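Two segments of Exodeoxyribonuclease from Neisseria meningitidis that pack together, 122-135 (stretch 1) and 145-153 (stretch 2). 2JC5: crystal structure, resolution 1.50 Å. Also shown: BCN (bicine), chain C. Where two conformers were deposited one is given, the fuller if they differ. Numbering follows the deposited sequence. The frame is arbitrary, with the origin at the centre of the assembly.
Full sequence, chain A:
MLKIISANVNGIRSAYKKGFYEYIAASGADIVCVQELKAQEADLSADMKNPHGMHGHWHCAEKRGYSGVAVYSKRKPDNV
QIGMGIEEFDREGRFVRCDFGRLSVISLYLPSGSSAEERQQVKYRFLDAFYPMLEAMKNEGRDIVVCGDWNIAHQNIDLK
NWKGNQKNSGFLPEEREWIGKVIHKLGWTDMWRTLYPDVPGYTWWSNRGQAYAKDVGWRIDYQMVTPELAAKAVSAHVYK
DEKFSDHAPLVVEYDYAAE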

# COMPACT_ATOMS: atom_id res chain seq x y z
N VAL A 122 6.56 4.34 -17.52
CA VAL A 122 5.84 3.15 -17.02
C VAL A 122 4.86 3.56 -15.92
O VAL A 122 3.72 3.09 -15.90
CB VAL A 122 6.81 2.05 -16.47
CG1 VAL A 122 6.05 0.95 -15.72
CG2 VAL A 122 7.63 1.47 -17.62
N LYS A 123 5.29 4.43 -15.00
CA LYS A 123 4.45 4.87 -13.92
C LYS A 123 3.21 5.55 -14.47
O LYS A 123 2.10 5.23 -14.07
CB LYS A 123 5.23 5.78 -12.97
CG LYS A 123 4.46 6.29 -11.77
CD LYS A 123 5.38 7.11 -10.88
CE LYS A 123 4.75 7.48 -9.58
NZ LYS A 123 5.56 8.44 -8.76
N TYR A 124 3.38 6.47 -15.42
CA TYR A 124 2.22 7.12 -16.02
C TYR A 124 1.31 6.14 -16.76
O TYR A 124 0.11 6.26 -16.67
CB TYR A 124 2.61 8.27 -16.95
CG TYR A 124 3.01 9.55 -16.25
CD1 TYR A 124 2.22 10.08 -15.23
CD2 TYR A 124 4.13 10.27 -16.65
CE1 TYR A 124 2.54 11.28 -14.62
CE2 TYR A 124 4.46 11.48 -16.04
CZ TYR A 124 3.66 11.97 -15.01
OH TYR A 124 3.98 13.16 -14.40
N ARG A 125 1.88 5.18 -17.49
CA ARG A 125 1.05 4.17 -18.12
C ARG A 125 0.29 3.32 -17.08
O ARG A 125 -0.86 2.95 -17.28
CB ARG A 125 1.88 3.31 -19.08
CG ARG A 125 2.34 4.10 -20.30
CD ARG A 125 2.84 3.21 -21.40
NE ARG A 125 4.12 2.57 -21.07
CZ ARG A 125 4.27 1.32 -20.65
NH1 ARG A 125 3.23 0.51 -20.49
NH2 ARG A 125 5.49 0.86 -20.39
N PHE A 126 0.92 3.03 -15.94
CA PHE A 126 0.22 2.33 -14.87
C PHE A 126 -0.96 3.13 -14.32
O PHE A 126 -2.06 2.61 -14.13
CB PHE A 126 1.21 2.03 -13.75
CG PHE A 126 0.66 1.12 -12.69
CD1 PHE A 126 -0.21 1.59 -11.71
CD2 PHE A 126 1.01 -0.21 -12.69
CE1 PHE A 126 -0.72 0.73 -10.75
CE2 PHE A 126 0.53 -1.07 -11.72
CZ PHE A 126 -0.35 -0.60 -10.75
N LEU A 127 -0.73 4.42 -14.09
CA LEU A 127 -1.81 5.28 -13.64
C LEU A 127 -3.00 5.23 -14.60
O LEU A 127 -4.14 5.18 -14.18
CB LEU A 127 -1.33 6.73 -13.48
CG LEU A 127 -0.23 7.09 -12.48
CD1 LEU A 127 -0.18 8.62 -12.24
CD2 LEU A 127 -0.36 6.32 -11.17
N ASP A 128 -2.72 5.27 -15.90
CA ASP A 128 -3.80 5.28 -16.88
C ASP A 128 -4.52 3.96 -16.98
O ASP A 128 -5.73 3.93 -17.23
CB ASP A 128 -3.27 5.69 -18.26
CG ASP A 128 -2.84 7.14 -18.32
OD1 ASP A 128 -3.37 7.96 -17.55
OD2 ASP A 128 -1.98 7.47 -19.17
N ALA A 129 -3.81 2.85 -16.78
CA ALA A 129 -4.42 1.51 -16.79
C ALA A 129 -5.18 1.22 -15.51
O ALA A 129 -6.16 0.50 -15.53
CB ALA A 129 -3.37 0.43 -17.03
N PHE A 130 -4.70 1.76 -14.40
CA PHE A 130 -5.29 1.46 -13.11
C PHE A 130 -6.51 2.33 -12.81
O PHE A 130 -7.42 1.87 -12.14
CB PHE A 130 -4.22 1.59 -12.01
CG PHE A 130 -4.63 1.03 -10.68
CD1 PHE A 130 -5.11 -0.27 -10.57
CD2 PHE A 130 -4.51 1.78 -9.52
CE1 PHE A 130 -5.47 -0.80 -9.35
CE2 PHE A 130 -4.87 1.23 -8.27
CZ PHE A 130 -5.36 -0.05 -8.21
N TYR A 131 -6.54 3.58 -13.28
CA TYR A 131 -7.70 4.44 -13.02
C TYR A 131 -9.06 3.82 -13.40
O TYR A 131 -9.99 3.86 -12.60
CB TYR A 131 -7.52 5.78 -13.70
CG TYR A 131 -8.50 6.86 -13.33
CD1 TYR A 131 -8.24 7.72 -12.28
CD2 TYR A 131 -9.67 7.07 -14.07
CE1 TYR A 131 -9.10 8.76 -11.96
CE2 TYR A 131 -10.55 8.09 -13.75
CZ TYR A 131 -10.26 8.94 -12.69
OH TYR A 131 -11.13 9.97 -12.38
N PRO A 132 -9.20 3.25 -14.61
CA PRO A 132 -10.49 2.60 -14.91
C PRO A 132 -10.81 1.39 -14.04
O PRO A 132 -11.99 1.06 -13.85
CB PRO A 132 -10.33 2.18 -16.38
CG PRO A 132 -9.18 2.92 -16.89
CD PRO A 132 -8.28 3.23 -15.75
N MET A 133 -9.79 0.72 -13.51
CA MET A 133 -10.00 -0.37 -12.56
C MET A 133 -10.53 0.17 -11.24
O MET A 133 -11.44 -0.40 -10.65
CB MET A 133 -8.71 -1.14 -12.33
CG MET A 133 -8.22 -1.84 -13.56
SD MET A 133 -6.69 -2.72 -13.25
CE MET A 133 -7.12 -3.67 -11.80
N LEU A 134 -9.97 1.28 -10.79
CA LEU A 134 -10.47 1.96 -9.59
C LEU A 134 -11.92 2.43 -9.77
O LEU A 134 -12.72 2.34 -8.86
CB LEU A 134 -9.57 3.13 -9.23
CG LEU A 134 -8.22 2.81 -8.59
CD1 LEU A 134 -7.34 4.04 -8.59
CD2 LEU A 134 -8.36 2.24 -7.16
N GLU A 135 -12.25 2.90 -10.97
CA GLU A 135 -13.60 3.32 -11.29
C GLU A 135 -14.55 2.13 -11.25
O GLU A 135 -15.61 2.20 -10.63
CB GLU A 135 -13.65 3.99 -12.67
CG GLU A 135 -15.03 4.55 -12.97
CD GLU A 135 -15.05 5.50 -14.14
OE1 GLU A 135 -14.17 5.38 -15.02
OE2 GLU A 135 -15.99 6.33 -14.20
N VAL A 145 -10.91 -1.83 0.35
CA VAL A 145 -9.75 -1.08 0.79
C VAL A 145 -8.61 -1.39 -0.17
O VAL A 145 -8.20 -2.54 -0.28
CB VAL A 145 -9.33 -1.45 2.23
CG1 VAL A 145 -8.15 -0.57 2.70
CG2 VAL A 145 -10.53 -1.28 3.18
N VAL A 146 -8.09 -0.34 -0.83
CA VAL A 146 -6.90 -0.47 -1.67
C VAL A 146 -5.72 0.05 -0.86
O VAL A 146 -5.56 1.27 -0.69
CB VAL A 146 -7.04 0.28 -3.01
CG1 VAL A 146 -5.83 0.00 -3.90
CG2 VAL A 146 -8.33 -0.14 -3.74
N CYS A 147 -4.94 -0.88 -0.31
CA CYS A 147 -3.77 -0.59 0.48
C CYS A 147 -2.55 -0.56 -0.41
O CYS A 147 -2.39 -1.41 -1.28
CB CYS A 147 -3.49 -1.70 1.48
SG CYS A 147 -4.61 -1.83 2.82
N GLY A 148 -1.63 0.36 -0.13
CA GLY A 148 -0.30 0.14 -0.60
C GLY A 148 0.54 1.37 -0.74
O GLY A 148 0.25 2.41 -0.15
N ASP A 149 1.60 1.20 -1.52
CA ASP A 149 2.56 2.24 -1.77
C ASP A 149 2.24 2.79 -3.15
O ASP A 149 2.42 2.10 -4.15
CB ASP A 149 3.96 1.65 -1.73
CG ASP A 149 5.05 2.63 -2.07
OD1 ASP A 149 4.77 3.81 -2.37
OD2 ASP A 149 6.24 2.21 -2.03
N TRP A 150 1.66 3.98 -3.15
CA TRP A 150 1.18 4.62 -4.37
C TRP A 150 2.24 5.51 -4.99
O TRP A 150 2.05 6.01 -6.09
CB TRP A 150 -0.09 5.42 -4.10
CG TRP A 150 -1.29 4.58 -3.73
CD1 TRP A 150 -1.40 3.74 -2.66
CD2 TRP A 150 -2.55 4.52 -4.41
NE1 TRP A 150 -2.64 3.15 -2.64
CE2 TRP A 150 -3.37 3.63 -3.69
CE3 TRP A 150 -3.07 5.16 -5.54
CZ2 TRP A 150 -4.67 3.34 -4.09
CZ3 TRP A 150 -4.37 4.88 -5.91
CH2 TRP A 150 -5.14 3.98 -5.20
N ASN A 151 3.33 5.75 -4.26
CA ASN A 151 4.49 6.49 -4.81
C ASN A 151 4.13 7.90 -5.27
O ASN A 151 4.84 8.51 -6.07
CB ASN A 151 5.18 5.67 -5.91
CG ASN A 151 6.31 4.80 -5.39
OD1 ASN A 151 6.43 3.62 -5.78
ND2 ASN A 151 7.13 5.35 -4.55
N ILE A 152 3.08 8.47 -4.66
CA ILE A 152 2.66 9.85 -4.96
C ILE A 152 2.23 10.50 -3.65
O ILE A 152 1.43 9.91 -2.93
CB ILE A 152 1.49 9.92 -5.95
CG1 ILE A 152 1.85 9.27 -7.28
CG2 ILE A 152 1.07 11.37 -6.17
CD1 ILE A 152 0.63 8.98 -8.14
N ALA A 153 2.77 11.68 -3.35
CA ALA A 153 2.29 12.55 -2.27
C ALA A 153 1.31 13.54 -2.90
O ALA A 153 1.60 14.13 -3.95
CB ALA A 153 3.46 13.28 -1.60
N1 BCN C . 9.79 8.30 -4.73
C1 BCN C . 8.62 8.12 -5.62
C2 BCN C . 9.01 7.72 -7.02
O21 BCN C . 8.07 7.44 -7.83
O22 BCN C . 10.21 7.68 -7.32
C3 BCN C . 9.91 7.25 -3.71
C4 BCN C . 10.76 6.12 -4.26
O4 BCN C . 12.03 6.57 -4.77
C5 BCN C . 9.78 9.66 -4.09
C6 BCN C . 11.20 10.14 -3.82
O6 BCN C . 12.10 9.80 -4.88

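The helix of stretch 1 packs against stretch 2 through a small, mostly apolar contact of buried side chains, fastened near one end by a single hydrogen bond from a lysine to a backbone carbonyl. The two segments bury 299 Å² between them, both sides summed, and their backbones stay well apart: the CA atoms of Leu134 and Val146 are 9.0 Å apart, and those of Lys123 and Asn151 9.3 Å. Side chains therefore fill the gap.

The residues that reach stretch 2 are Lys123, Leu127, Phe130 and Leu134, a spacing of three or four that places them along one side of the helix. The helix is kinked where the N atoms of Pro132 and Met133 lack a bond to the preceding turn; proline has no amide hydrogen to give. The regular pattern resumes with Leu134 N bonded to Phe130 O at 2.9 Å, so the two apolar residues that bracket the kink remain linked through the backbone.

Toward the later end of stretch 1, Phe130 and Leu134 both meet Val146 and Trp150. Val146 uses its two methyls separately: CG1 lies 4.3 Å from Phe130 CZ, at the edge of the phenyl ring, while CG2 lies 4.2 Å from Leu134 CD2. The CA-to-CB bond of Trp150 points sideways, but its indole extends so that CH2 comes 4.0 Å from Leu134 CD1 and 4.1 Å from Phe130 CE2. Leu134 CD1 sits at the edge of the indole, near its plane, and Trp150 CH2 likewise approaches the edge of the Phe130 ring, so the two aromatic groups touch without stacking. These distances are those of ordinary van der Waals packing.

Nearer the start of stretch 1, Leu127 also points sideways from its CA, yet its end comes closer and CD2 rests 4.2 Å from Ile152 CD1. One turn earlier, Lys123 is fully extended, with all four chi angles t, and this reach brings NZ within 2.8 Å of Asn151 O, to which it donates the hydrogen bond. Lys123 NZ also donates to O21 of the bound bicine at 2.9 Å, so the lysine links the loop and the ligand. Lys123 NZ also passes 4.1 Å from Ile152 CG1, placing the polar link directly beside the apolar packing.

Within stretch 2, Asn151 N makes a weak hydrogen bond to Asp149 OD1 at 3.1 Å, with an N-H...acceptor angle of 129°, a backbone-to-side-chain bond made by the same residue whose carbonyl Lys123 engages.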